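Local coordinates for protein putative cytochrome P450 154A1 (Streptomyces coelicolor, PDB 1ODO) that is of unknown function but belongs to the cytochrome P450 family and binds haem and 4-phenyl-1H-imidazole, at residues Val126-Ala130 / Ser370-Phe375; Trp275-Val279 / Val364-Glu369; His21-Arg25 / Ala320-Pro326; Ala384-Pro388 / Gln399-Val403. All blocks are in the same frame, centred on the assembly; numbering follows the deposited sequence.

Interaction 1 (Val126-Ala130 / Ser370-Phe375); sequences VDRLA and SLFGRF
Residues 126-130 and 370-374 are alpha-helical turns running in roughly the same direction. Their axes come within 10.5 Å and cross at -34°. Val126 and Leu371 set the register, with CA atoms 6.3 Å apart. Phe375 is the first residue to leave helical phi/psi (-123/81); its CA-to-CB bond points toward residues 126-130, with chi1 m.

The polar part is a salt bridge on the outer side. Asp127 OD1 accepts hydrogen bonds from both NH1 and NH2 of Arg374, each at 2.7 Å. Arg374 reaches it by a bent side chain (chi1 t, chi2 p, chi3 p) that lays one guanidinium face over Val126 CG1.

The apolar part lies beneath. Val126 (chi1 t) puts CG1 3.8 Å from Phe375 CE1 and 3.7 Å from Arg374 CB. Phe375 CZ lies 3.9 Å from Leu129 CB and 4.0 Å from Ala130 CB. Leu129 CD1 meets Leu371 CD1 at 4.0 Å. Val126 CG2 also makes a close van der Waals contact with Ser370 OG, at 3.1 Å.

This is D-L helix packing in the P450 helix bundle. Leu129 and Leu371 also touch Leu140 of helix 140-145, and Leu371 reaches Val255 of helix 247-260.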
loop_
_atom_site.group_PDB
_atom_site.type_symbol
_atom_site.label_atom_id
_atom_site.label_comp_id
_atom_site.label_asym_id
_atom_site.label_seq_id
_atom_site.Cartn_x
_atom_site.Cartn_y
_atom_site.Cartn_z
ATOM N N VAL A 126 -19.536 6.831 9.091
ATOM C CA VAL A 126 -20.253 7.850 8.337
ATOM C C VAL A 126 -21.308 8.496 9.237
ATOM O O VAL A 126 -21.518 9.705 9.175
ATOM C CB VAL A 126 -20.901 7.260 7.064
ATOM C CG1 VAL A 126 -21.726 8.327 6.348
ATOM C CG2 VAL A 126 -19.809 6.744 6.134
ATOM N N ASP A 127 -21.957 7.696 10.082
ATOM C CA ASP A 127 -22.974 8.232 10.986
ATOM C C ASP A 127 -22.320 9.279 11.882
ATOM O O ASP A 127 -22.895 10.338 12.141
ATOM C CB ASP A 127 -23.569 7.137 11.876
ATOM C CG ASP A 127 -24.515 6.223 11.133
ATOM O OD1 ASP A 127 -25.085 6.652 10.110
ATOM O OD2 ASP A 127 -24.700 5.077 11.588
ATOM N N ARG A 128 -21.114 8.972 12.358
ATOM C CA ARG A 128 -20.374 9.882 13.224
ATOM C C ARG A 128 -20.139 11.212 12.527
ATOM O O ARG A 128 -20.236 12.271 13.142
ATOM C CB ARG A 128 -19.030 9.271 13.617
ATOM C CG ARG A 128 -19.104 8.239 14.726
ATOM C CD ARG A 128 -17.771 7.524 14.858
ATOM N NE ARG A 128 -16.646 8.439 14.670
ATOM C CZ ARG A 128 -15.370 8.063 14.653
ATOM N NH1 ARG A 128 -15.053 6.785 14.814
ATOM N NH2 ARG A 128 -14.412 8.963 14.471
ATOM N N LEU A 129 -19.817 11.150 11.240
ATOM C CA LEU A 129 -19.571 12.355 10.462
ATOM C C LEU A 129 -20.828 13.214 10.462
ATOM O O LEU A 129 -20.760 14.437 10.551
ATOM C CB LEU A 129 -19.215 11.995 9.017
ATOM C CG LEU A 129 -17.882 11.290 8.762
ATOM C CD1 LEU A 129 -17.789 10.886 7.296
ATOM C CD2 LEU A 129 -16.736 12.212 9.134
ATOM N N ALA A 130 -21.974 12.551 10.358
ATOM C CA ALA A 130 -23.266 13.230 10.339
ATOM C C ALA A 130 -23.587 13.959 11.638
ATOM O O ALA A 130 -24.447 14.839 11.660
ATOM C CB ALA A 130 -24.368 12.228 10.024
ATOM N N SER A 370 -21.213 4.777 0.782
ATOM C CA SER A 370 -21.804 5.301 2.007
ATOM C C SER A 370 -21.592 6.805 2.165
ATOM O O SER A 370 -22.530 7.541 2.470
ATOM C CB SER A 370 -21.218 4.560 3.214
ATOM O OG SER A 370 -21.781 5.019 4.432
ATOM N N LEU A 371 -20.362 7.259 1.944
ATOM C CA LEU A 371 -20.026 8.672 2.066
ATOM C C LEU A 371 -20.817 9.584 1.129
ATOM O O LEU A 371 -21.473 10.530 1.575
ATOM C CB LEU A 371 -18.530 8.874 1.819
ATOM C CG LEU A 371 -18.023 10.314 1.924
ATOM C CD1 LEU A 371 -18.166 10.801 3.358
ATOM C CD2 LEU A 371 -16.567 10.380 1.488
ATOM N N PHE A 372 -20.756 9.314 -0.169
ATOM C CA PHE A 372 -21.483 10.143 -1.123
ATOM C C PHE A 372 -22.984 9.897 -1.080
ATOM O O PHE A 372 -23.772 10.721 -1.542
ATOM C CB PHE A 372 -20.940 9.935 -2.539
ATOM C CG PHE A 372 -19.602 10.569 -2.758
ATOM C CD1 PHE A 372 -18.429 9.875 -2.472
ATOM C CD2 PHE A 372 -19.512 11.888 -3.192
ATOM C CE1 PHE A 372 -17.179 10.491 -2.612
ATOM C CE2 PHE A 372 -18.273 12.513 -3.335
ATOM C CZ PHE A 372 -17.103 11.813 -3.044
ATOM N N GLY A 373 -23.379 8.762 -0.516
ATOM C CA GLY A 373 -24.792 8.449 -0.424
ATOM C C GLY A 373 -25.409 9.277 0.693
ATOM O O GLY A 373 -26.542 9.748 0.581
ATOM N N ARG A 374 -24.647 9.469 1.767
ATOM C CA ARG A 374 -25.108 10.240 2.917
ATOM C C ARG A 374 -24.944 11.744 2.714
ATOM O O ARG A 374 -25.787 12.530 3.146
ATOM C CB ARG A 374 -24.342 9.823 4.176
ATOM C CG ARG A 374 -24.964 10.321 5.475
ATOM C CD ARG A 374 -26.225 9.531 5.795
ATOM N NE ARG A 374 -25.910 8.131 6.074
ATOM C CZ ARG A 374 -25.430 7.686 7.232
ATOM N NH1 ARG A 374 -25.217 8.527 8.235
ATOM N NH2 ARG A 374 -25.146 6.398 7.382
ATOM N N PHE A 375 -23.854 12.144 2.068
ATOM C CA PHE A 375 -23.600 13.561 1.824
ATOM C C PHE A 375 -23.437 13.859 0.337
ATOM O O PHE A 375 -22.319 13.983 -0.162
ATOM C CB PHE A 375 -22.338 14.015 2.567
ATOM C CG PHE A 375 -22.309 13.620 4.016
ATOM C CD1 PHE A 375 -21.598 12.499 4.431
ATOM C CD2 PHE A 375 -23.003 14.364 4.965
ATOM C CE1 PHE A 375 -21.576 12.123 5.774
ATOM C CE2 PHE A 375 -22.990 13.999 6.308
ATOM C CZ PHE A 375 -22.274 12.875 6.714
#

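Interaction 2 (Trp275-Val279 / Val364-Glu369); sequences WADVV and VTLALE
Two helices cross steeply here. Residues 275-279 form the first turn of helix 275-285, and residues 364-369 belong to helix 357-374. The segment axes approach to 9.2 Å, with 120° between their N-to-C directions. The closest CA pair is Trp275 and Thr365, 5.7 Å apart. The contact is made by van der Waals packing.

Trp275 buries the most surface in the contact. With chi1 m (-74°) and chi2 118°, its indole lies against the backbone and side chain of Glu369. Glu369 CB sits 4.0 Å from the centroid of the five-membered ring, over its face, as a CH-pi contact. Trp275 CE3 also packs on Leu368 CB at 3.7 Å. Ala276 points away, but its CA lies 4.0 Å from Thr365 CG2. The hydroxyl of Thr365 is used within its own helix, bonding Met362 O. Val278 makes a marginal contact, CG1 to Leu368 CD1 at 4.2 Å. Val279 (chi1 t) fills the other end. Its CG2 meets Val364 CG1 at 3.5 Å, Thr365 CG2 at 3.6 Å and Leu368 CD1 at 3.8 Å.

The pair corresponds to helices K and L of the conserved P450 core. Helix 247-260 lines the same interior, touching Trp275 through Leu258, Val364 through Val250 and Ile251, and Leu368 through Val255. Helix 262-270 packs on Trp275 and Val278 through Val268.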
loop_
_atom_site.group_PDB
_atom_site.type_symbol
_atom_site.label_atom_id
_atom_site.label_comp_id
_atom_site.label_asym_id
_atom_site.label_seq_id
_atom_site.Cartn_x
_atom_site.Cartn_y
_atom_site.Cartn_z
ATOM N N TRP A 275 -19.001 2.327 -8.579
ATOM C CA TRP A 275 -18.054 2.781 -7.573
ATOM C C TRP A 275 -16.790 1.954 -7.776
ATOM O O TRP A 275 -15.680 2.439 -7.575
ATOM C CB TRP A 275 -18.603 2.556 -6.161
ATOM C CG TRP A 275 -19.685 3.514 -5.787
ATOM C CD1 TRP A 275 -20.981 3.213 -5.475
ATOM C CD2 TRP A 275 -19.569 4.939 -5.690
ATOM N NE1 TRP A 275 -21.679 4.364 -5.190
ATOM C CE2 TRP A 275 -20.836 5.438 -5.314
ATOM C CE3 TRP A 275 -18.515 5.845 -5.882
ATOM C CZ2 TRP A 275 -21.080 6.803 -5.129
ATOM C CZ3 TRP A 275 -18.760 7.207 -5.696
ATOM C CH2 TRP A 275 -20.034 7.668 -5.323
ATOM N N ALA A 276 -16.972 0.700 -8.184
ATOM C CA ALA A 276 -15.846 -0.195 -8.417
ATOM C C ALA A 276 -14.985 0.358 -9.548
ATOM O O ALA A 276 -13.761 0.302 -9.482
ATOM C CB ALA A 276 -16.343 -1.606 -8.757
ATOM N N ASP A 277 -15.619 0.891 -10.587
ATOM C CA ASP A 277 -14.868 1.449 -11.709
ATOM C C ASP A 277 -14.029 2.628 -11.227
ATOM O O ASP A 277 -12.892 2.817 -11.661
ATOM C CB ASP A 277 -15.796 1.946 -12.819
ATOM C CG ASP A 277 -16.523 0.825 -13.530
ATOM O OD1 ASP A 277 -15.966 -0.291 -13.631
ATOM O OD2 ASP A 277 -17.651 1.077 -14.009
ATOM N N VAL A 278 -14.606 3.434 -10.341
ATOM C CA VAL A 278 -13.896 4.591 -9.813
ATOM C C VAL A 278 -12.693 4.146 -8.993
ATOM O O VAL A 278 -11.630 4.766 -9.050
ATOM C CB VAL A 278 -14.821 5.464 -8.940
ATOM C CG1 VAL A 278 -14.010 6.515 -8.202
ATOM C CG2 VAL A 278 -15.861 6.137 -9.821
ATOM N N VAL A 279 -12.859 3.068 -8.231
ATOM C CA VAL A 279 -11.768 2.567 -7.412
ATOM C C VAL A 279 -10.651 2.033 -8.302
ATOM O O VAL A 279 -9.476 2.275 -8.032
ATOM C CB VAL A 279 -12.262 1.469 -6.433
ATOM C CG1 VAL A 279 -11.080 0.753 -5.786
ATOM C CG2 VAL A 279 -13.121 2.117 -5.343
ATOM N N VAL A 364 -12.798 0.361 0.160
ATOM C CA VAL A 364 -12.934 1.618 -0.563
ATOM C C VAL A 364 -14.267 1.777 -1.283
ATOM O O VAL A 364 -14.882 2.841 -1.219
ATOM C CB VAL A 364 -11.792 1.801 -1.581
ATOM C CG1 VAL A 364 -11.887 3.174 -2.224
ATOM C CG2 VAL A 364 -10.445 1.632 -0.887
ATOM N N THR A 365 -14.721 0.734 -1.968
ATOM C CA THR A 365 -15.991 0.835 -2.678
ATOM C C THR A 365 -17.131 1.104 -1.691
ATOM O O THR A 365 -17.981 1.959 -1.938
ATOM C CB THR A 365 -16.290 -0.440 -3.511
ATOM O OG1 THR A 365 -16.381 -1.577 -2.648
ATOM C CG2 THR A 365 -15.180 -0.674 -4.533
ATOM N N LEU A 366 -17.132 0.394 -0.567
ATOM C CA LEU A 366 -18.172 0.578 0.443
ATOM C C LEU A 366 -18.109 1.980 1.048
ATOM O O LEU A 366 -19.137 2.639 1.232
ATOM C CB LEU A 366 -18.028 -0.464 1.556
ATOM C CG LEU A 366 -18.518 -1.878 1.235
ATOM C CD1 LEU A 366 -18.252 -2.787 2.418
ATOM C CD2 LEU A 366 -20.013 -1.844 0.919
ATOM N N ALA A 367 -16.898 2.435 1.357
ATOM C CA ALA A 367 -16.720 3.758 1.938
ATOM C C ALA A 367 -17.256 4.834 0.997
ATOM O O ALA A 367 -17.987 5.728 1.420
ATOM C CB ALA A 367 -15.244 4.004 2.239
ATOM N N LEU A 368 -16.909 4.741 -0.284
ATOM C CA LEU A 368 -17.376 5.727 -1.256
ATOM C C LEU A 368 -18.895 5.774 -1.350
ATOM O O LEU A 368 -19.492 6.847 -1.291
ATOM C CB LEU A 368 -16.801 5.438 -2.642
ATOM C CG LEU A 368 -15.292 5.622 -2.813
ATOM C CD1 LEU A 368 -14.907 5.275 -4.246
ATOM C CD2 LEU A 368 -14.901 7.057 -2.485
ATOM N N GLU A 369 -19.506 4.604 -1.499
ATOM C CA GLU A 369 -20.955 4.493 -1.607
ATOM C C GLU A 369 -21.666 5.121 -0.418
ATOM O O GLU A 369 -22.597 5.911 -0.584
ATOM C CB GLU A 369 -21.355 3.020 -1.731
ATOM C CG GLU A 369 -22.855 2.784 -1.761
ATOM C CD GLU A 369 -23.213 1.334 -2.016
ATOM O OE1 GLU A 369 -22.710 0.454 -1.289
ATOM O OE2 GLU A 369 -24.004 1.077 -2.945
#

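Interaction 3 (His21-Arg25 / Ala320-Pro326); sequences HRTLR and AAANRHP
The last turn of helix 17-25 packs on the short helix 319-322 and the chain leaving it. His21 and Ala321 have the closest CA atoms, 4.7 Å apart.

Ala320 meets the His21 imidazole, with CB 3.3 Å from His21 CE1. Ala321 lies under the same ring, which chi1 m (-63°) turns toward it. Its CA is 4.2 Å from the ring centroid, an off-centre CH-pi contact. Ala321 O accepts a hydrogen bond from Arg25 NH1 at 3.0 Å. The same oxygen accepts Arg324 N within the segment. Ala322 starts a type I beta turn that ends at His325, closed by His325 N to Ala322 O at 3.0 Å. Arg324 (chi1 m, chi2 and chi3 t) passes beside His21, its CD 3.6 Å from His21 CD2, and its guanidinium forms a salt bridge with Asp333. Arg324 O is 3.5 Å from Arg25 CZ, over the face of that guanidinium. His325 CA lies over a guanidinium face too, 4.0 Å from Arg25 CD. Pro326 finishes the contact, with CD 3.7 Å from Arg25 NE.

In P450 terms, helix A meets helix K' and the start of the meander that follows it. Asp333 also pairs with Arg22, so it bridges the two segments. Leu8 of strand 8-9 covers Leu24, and His291 touches the same leucine.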
loop_
_atom_site.group_PDB
_atom_site.type_symbol
_atom_site.label_atom_id
_atom_site.label_comp_id
_atom_site.label_asym_id
_atom_site.label_seq_id
_atom_site.Cartn_x
_atom_site.Cartn_y
_atom_site.Cartn_z
ATOM N N HIS A 21 7.243 10.923 -12.212
ATOM C CA HIS A 21 6.814 9.909 -13.178
ATOM C C HIS A 21 7.449 10.192 -14.535
ATOM O O HIS A 21 8.003 9.304 -15.179
ATOM C CB HIS A 21 5.293 9.918 -13.388
ATOM C CG HIS A 21 4.495 9.582 -12.169
ATOM N ND1 HIS A 21 5.003 8.849 -11.120
ATOM C CD2 HIS A 21 3.204 9.847 -11.854
ATOM C CE1 HIS A 21 4.062 8.677 -10.209
ATOM N NE2 HIS A 21 2.960 9.271 -10.632
ATOM N N ARG A 22 7.345 11.442 -14.968
ATOM C CA ARG A 22 7.901 11.845 -16.253
ATOM C C ARG A 22 9.413 11.705 -16.313
ATOM O O ARG A 22 9.955 11.202 -17.291
ATOM C CB ARG A 22 7.497 13.286 -16.566
ATOM C CG ARG A 22 6.001 13.513 -16.473
ATOM C CD ARG A 22 5.612 14.925 -16.885
ATOM N NE ARG A 22 4.190 15.164 -16.660
ATOM C CZ ARG A 22 3.214 14.401 -17.148
ATOM N NH1 ARG A 22 3.499 13.340 -17.896
ATOM N NH2 ARG A 22 1.947 14.695 -16.886
ATOM N N THR A 23 10.090 12.150 -15.260
ATOM C CA THR A 23 11.541 12.070 -15.209
ATOM C C THR A 23 12.016 10.622 -15.307
ATOM O O THR A 23 12.972 10.319 -16.025
ATOM C CB THR A 23 12.069 12.707 -13.913
ATOM O OG1 THR A 23 11.601 14.061 -13.831
ATOM C CG2 THR A 23 13.592 12.699 -13.893
ATOM N N LEU A 24 11.347 9.723 -14.595
ATOM C CA LEU A 24 11.735 8.323 -14.636
ATOM C C LEU A 24 11.474 7.714 -16.009
ATOM O O LEU A 24 12.338 7.044 -16.569
ATOM C CB LEU A 24 10.978 7.527 -13.570
ATOM C CG LEU A 24 11.457 7.669 -12.123
ATOM C CD1 LEU A 24 10.437 7.038 -11.170
ATOM C CD2 LEU A 24 12.823 6.993 -11.977
ATOM N N ARG A 25 10.285 7.945 -16.558
ATOM C CA ARG A 25 9.969 7.388 -17.865
ATOM C C ARG A 25 10.837 7.977 -18.984
ATOM O O ARG A 25 10.929 7.414 -20.076
ATOM C CB ARG A 25 8.475 7.563 -18.176
ATOM C CG ARG A 25 7.563 6.632 -17.351
ATOM C CD ARG A 25 6.274 6.328 -18.108
ATOM N NE ARG A 25 5.640 7.566 -18.547
ATOM C CZ ARG A 25 4.801 8.286 -17.811
ATOM N NH1 ARG A 25 4.462 7.886 -16.590
ATOM N NH2 ARG A 25 4.340 9.440 -18.282
ATOM N N ALA A 320 3.479 3.405 -9.863
ATOM C CA ALA A 320 2.751 4.626 -10.190
ATOM C C ALA A 320 3.116 5.134 -11.579
ATOM O O ALA A 320 2.233 5.463 -12.372
ATOM C CB ALA A 320 3.029 5.701 -9.143
ATOM N N ALA A 321 4.413 5.189 -11.871
ATOM C CA ALA A 321 4.880 5.661 -13.175
ATOM C C ALA A 321 4.464 4.693 -14.277
ATOM O O ALA A 321 4.099 5.112 -15.378
ATOM C CB ALA A 321 6.398 5.817 -13.162
ATOM N N ALA A 322 4.519 3.399 -13.974
ATOM C CA ALA A 322 4.150 2.369 -14.937
ATOM C C ALA A 322 2.663 2.421 -15.282
ATOM O O ALA A 322 2.278 2.190 -16.431
ATOM C CB ALA A 322 4.509 0.987 -14.390
ATOM N N ASN A 323 1.828 2.723 -14.291
ATOM C CA ASN A 323 0.388 2.795 -14.521
ATOM C C ASN A 323 0.029 3.897 -15.514
ATOM O O ASN A 323 -1.066 3.900 -16.071
ATOM C CB ASN A 323 -0.363 3.053 -13.214
ATOM C CG ASN A 323 -0.465 1.818 -12.334
ATOM O OD1 ASN A 323 -0.133 0.705 -12.748
ATOM N ND2 ASN A 323 -0.949 2.011 -11.109
ATOM N N ARG A 324 0.953 4.833 -15.722
ATOM C CA ARG A 324 0.731 5.943 -16.647
ATOM C C ARG A 324 1.585 5.850 -17.905
ATOM O O ARG A 324 1.745 6.836 -18.629
ATOM C CB ARG A 324 1.004 7.274 -15.936
ATOM C CG ARG A 324 -0.066 7.664 -14.902
ATOM C CD ARG A 324 0.496 8.657 -13.890
ATOM N NE ARG A 324 -0.496 9.162 -12.939
ATOM C CZ ARG A 324 -1.025 10.382 -12.992
ATOM N NH1 ARG A 324 -0.663 11.221 -13.958
ATOM N NH2 ARG A 324 -1.884 10.783 -12.065
ATOM N N HIS A 325 2.132 4.666 -18.167
ATOM C CA HIS A 325 2.971 4.458 -19.344
ATOM C C HIS A 325 2.105 4.618 -20.593
ATOM O O HIS A 325 1.076 3.958 -20.737
ATOM C CB HIS A 325 3.606 3.067 -19.284
ATOM C CG HIS A 325 4.738 2.877 -20.246
ATOM N ND1 HIS A 325 4.545 2.724 -21.602
ATOM C CD2 HIS A 325 6.076 2.822 -20.046
ATOM C CE1 HIS A 325 5.718 2.580 -22.195
ATOM N NE2 HIS A 325 6.662 2.635 -21.274
ATOM N N PRO A 326 2.521 5.501 -21.518
ATOM C CA PRO A 326 1.797 5.785 -22.762
ATOM C C PRO A 326 1.519 4.637 -23.730
ATOM O O PRO A 326 0.653 4.766 -24.599
ATOM C CB PRO A 326 2.623 6.908 -23.390
ATOM C CG PRO A 326 4.010 6.597 -22.932
ATOM C CD PRO A 326 3.797 6.238 -21.477
#

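Interaction 4 (Ala384-Pro388 / Gln399-Val403); sequences AEELP and QRLPV
This is a surface contact between two oppositely running segments, one irregular and the other leading into a strand. It brings the loop after strand 379-380 back against the chain entering strand 402-404. The directions of residues 385-388 and 399-402 differ by 158°. Both arms are mostly extended, but Gln399 is not (phi/psi -64/-30).

One direct backbone hydrogen bond ties the arms together. Gln399 N donates to Pro388 O at 2.9 Å, nearly straight at 169°. Their CA atoms are 6.0 Å apart. A water extends the link: it donates to Pro388 O at 2.8 Å and accepts from Arg400 N at 3.1 Å. Leu387 and Arg400 form the next register pair, CA atoms 6.7 Å apart.

Leu387 (chi1 m, chi2 t) supplies the main apolar packing. Its CD2 lies 3.6 Å from Pro402 CD, and its CD1 lies 4.2 Å from Leu401 CD1. Leu387 CD1 also touches the backbone at Arg400 O, 3.6 Å away. Pro388 CB packs on Gln399 NE2 at 3.6 Å, and that amide nitrogen bonds Pro389 O. Glu385 OE1 comes within 4.1 Å of Pro402 CG. Leu387 and Leu401 both touch His256 of helix 247-260.

Strand 402-404 is the middle strand of a small antiparallel sheet, between 138-139 and 379-380. A connection folding back on itself between the last two strands is consistent with the beta4 hairpin region of P450s.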
loop_
_atom_site.group_PDB
_atom_site.type_symbol
_atom_site.label_atom_id
_atom_site.label_comp_id
_atom_site.label_asym_id
_atom_site.label_seq_id
_atom_site.Cartn_x
_atom_site.Cartn_y
_atom_site.Cartn_z
ATOM N N ALA A 384 -9.254 26.197 -3.391
ATOM C CA ALA A 384 -8.051 26.953 -3.734
ATOM C C ALA A 384 -6.845 26.588 -2.873
ATOM O O ALA A 384 -5.709 26.921 -3.212
ATOM C CB ALA A 384 -8.333 28.449 -3.627
ATOM N N GLU A 385 -7.090 25.904 -1.762
ATOM C CA GLU A 385 -6.015 25.503 -0.865
ATOM C C GLU A 385 -5.236 24.313 -1.413
ATOM O O GLU A 385 -5.818 23.303 -1.808
ATOM C CB GLU A 385 -6.588 25.154 0.509
ATOM C CG GLU A 385 -5.601 24.496 1.451
ATOM C CD GLU A 385 -6.200 24.228 2.815
ATOM O OE1 GLU A 385 -7.338 23.713 2.877
ATOM O OE2 GLU A 385 -5.530 24.525 3.826
ATOM N N GLU A 386 -3.914 24.439 -1.440
ATOM C CA GLU A 386 -3.063 23.367 -1.940
ATOM C C GLU A 386 -2.888 22.345 -0.824
ATOM O O GLU A 386 -2.518 22.696 0.297
ATOM C CB GLU A 386 -1.705 23.927 -2.365
ATOM N N LEU A 387 -3.176 21.084 -1.123
ATOM C CA LEU A 387 -3.041 20.026 -0.130
ATOM C C LEU A 387 -1.753 19.267 -0.425
ATOM O O LEU A 387 -1.698 18.453 -1.347
ATOM C CB LEU A 387 -4.249 19.083 -0.190
ATOM C CG LEU A 387 -5.615 19.735 0.062
ATOM C CD1 LEU A 387 -6.719 18.703 -0.092
ATOM C CD2 LEU A 387 -5.652 20.334 1.462
ATOM N N PRO A 388 -0.698 19.530 0.360
ATOM C CA PRO A 388 0.603 18.880 0.189
ATOM C C PRO A 388 0.551 17.368 0.367
ATOM O O PRO A 388 -0.284 16.840 1.103
ATOM C CB PRO A 388 1.471 19.567 1.238
ATOM C CG PRO A 388 0.486 19.850 2.337
ATOM C CD PRO A 388 -0.704 20.378 1.566
ATOM N N GLN A 399 -1.674 15.067 2.988
ATOM C CA GLN A 399 -1.467 15.158 4.429
ATOM C C GLN A 399 -2.800 15.363 5.140
ATOM O O GLN A 399 -2.985 14.937 6.280
ATOM C CB GLN A 399 -0.517 16.312 4.748
ATOM C CG GLN A 399 0.929 16.024 4.371
ATOM C CD GLN A 399 1.861 17.174 4.707
ATOM O OE1 GLN A 399 1.721 17.815 5.746
ATOM N NE2 GLN A 399 2.825 17.428 3.833
ATOM N N ARG A 400 -3.727 16.013 4.448
ATOM C CA ARG A 400 -5.052 16.284 4.991
ATOM C C ARG A 400 -6.061 16.369 3.850
ATOM O O ARG A 400 -5.691 16.633 2.706
ATOM C CB ARG A 400 -5.021 17.594 5.780
ATOM C CG ARG A 400 -4.417 18.755 5.008
ATOM C CD ARG A 400 -3.901 19.865 5.929
ATOM N NE ARG A 400 -4.942 20.402 6.801
ATOM C CZ ARG A 400 -5.314 19.847 7.950
ATOM N NH1 ARG A 400 -4.725 18.737 8.374
ATOM N NH2 ARG A 400 -6.282 20.398 8.673
ATOM N N LEU A 401 -7.331 16.132 4.161
ATOM C CA LEU A 401 -8.389 16.186 3.158
ATOM C C LEU A 401 -9.579 16.919 3.770
ATOM O O LEU A 401 -10.585 16.304 4.135
ATOM C CB LEU A 401 -8.794 14.770 2.730
ATOM C CG LEU A 401 -9.755 14.661 1.541
ATOM C CD1 LEU A 401 -9.172 15.376 0.326
ATOM C CD2 LEU A 401 -10.006 13.202 1.218
ATOM N N PRO A 402 -9.461 18.253 3.902
ATOM C CA PRO A 402 -10.481 19.143 4.469
ATOM C C PRO A 402 -11.722 19.247 3.593
ATOM O O PRO A 402 -11.643 19.687 2.445
ATOM C CB PRO A 402 -9.752 20.490 4.578
ATOM C CG PRO A 402 -8.294 20.104 4.644
ATOM C CD PRO A 402 -8.232 19.007 3.609
ATOM N N VAL A 403 -12.864 18.847 4.140
ATOM C CA VAL A 403 -14.119 18.898 3.403
ATOM C C VAL A 403 -15.250 19.497 4.235
ATOM O O VAL A 403 -15.125 19.677 5.448
ATOM C CB VAL A 403 -14.595 17.487 2.980
ATOM C CG1 VAL A 403 -13.563 16.816 2.083
ATOM C CG2 VAL A 403 -14.862 16.648 4.224
HETATM O O HOH W 1 -2.441 18.017 2.416
#

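Overall arrangement
Interactions 1 and 2 share helix 357-374 and touch where Phe372 CB meets Trp275 CH2 at 3.7 Å; they engage different partner helices. Their centres are 14 Å apart. Interaction 1 lies at the outer end of this helix, 25 Å from the chain centre. Interaction 2 is closer to the haem, with the side chain of Val364 about 6 Å from it and about 12 Å from 4-phenyl-1H-imidazole. Interaction 3 lies on another side of the fold, where the side chain of Ala320 is about 10 Å from the haem. Its centre is 25 Å from that of interaction 2. Interaction 4 touches none of the others; its nearest atoms are about 7 Å from interaction 1.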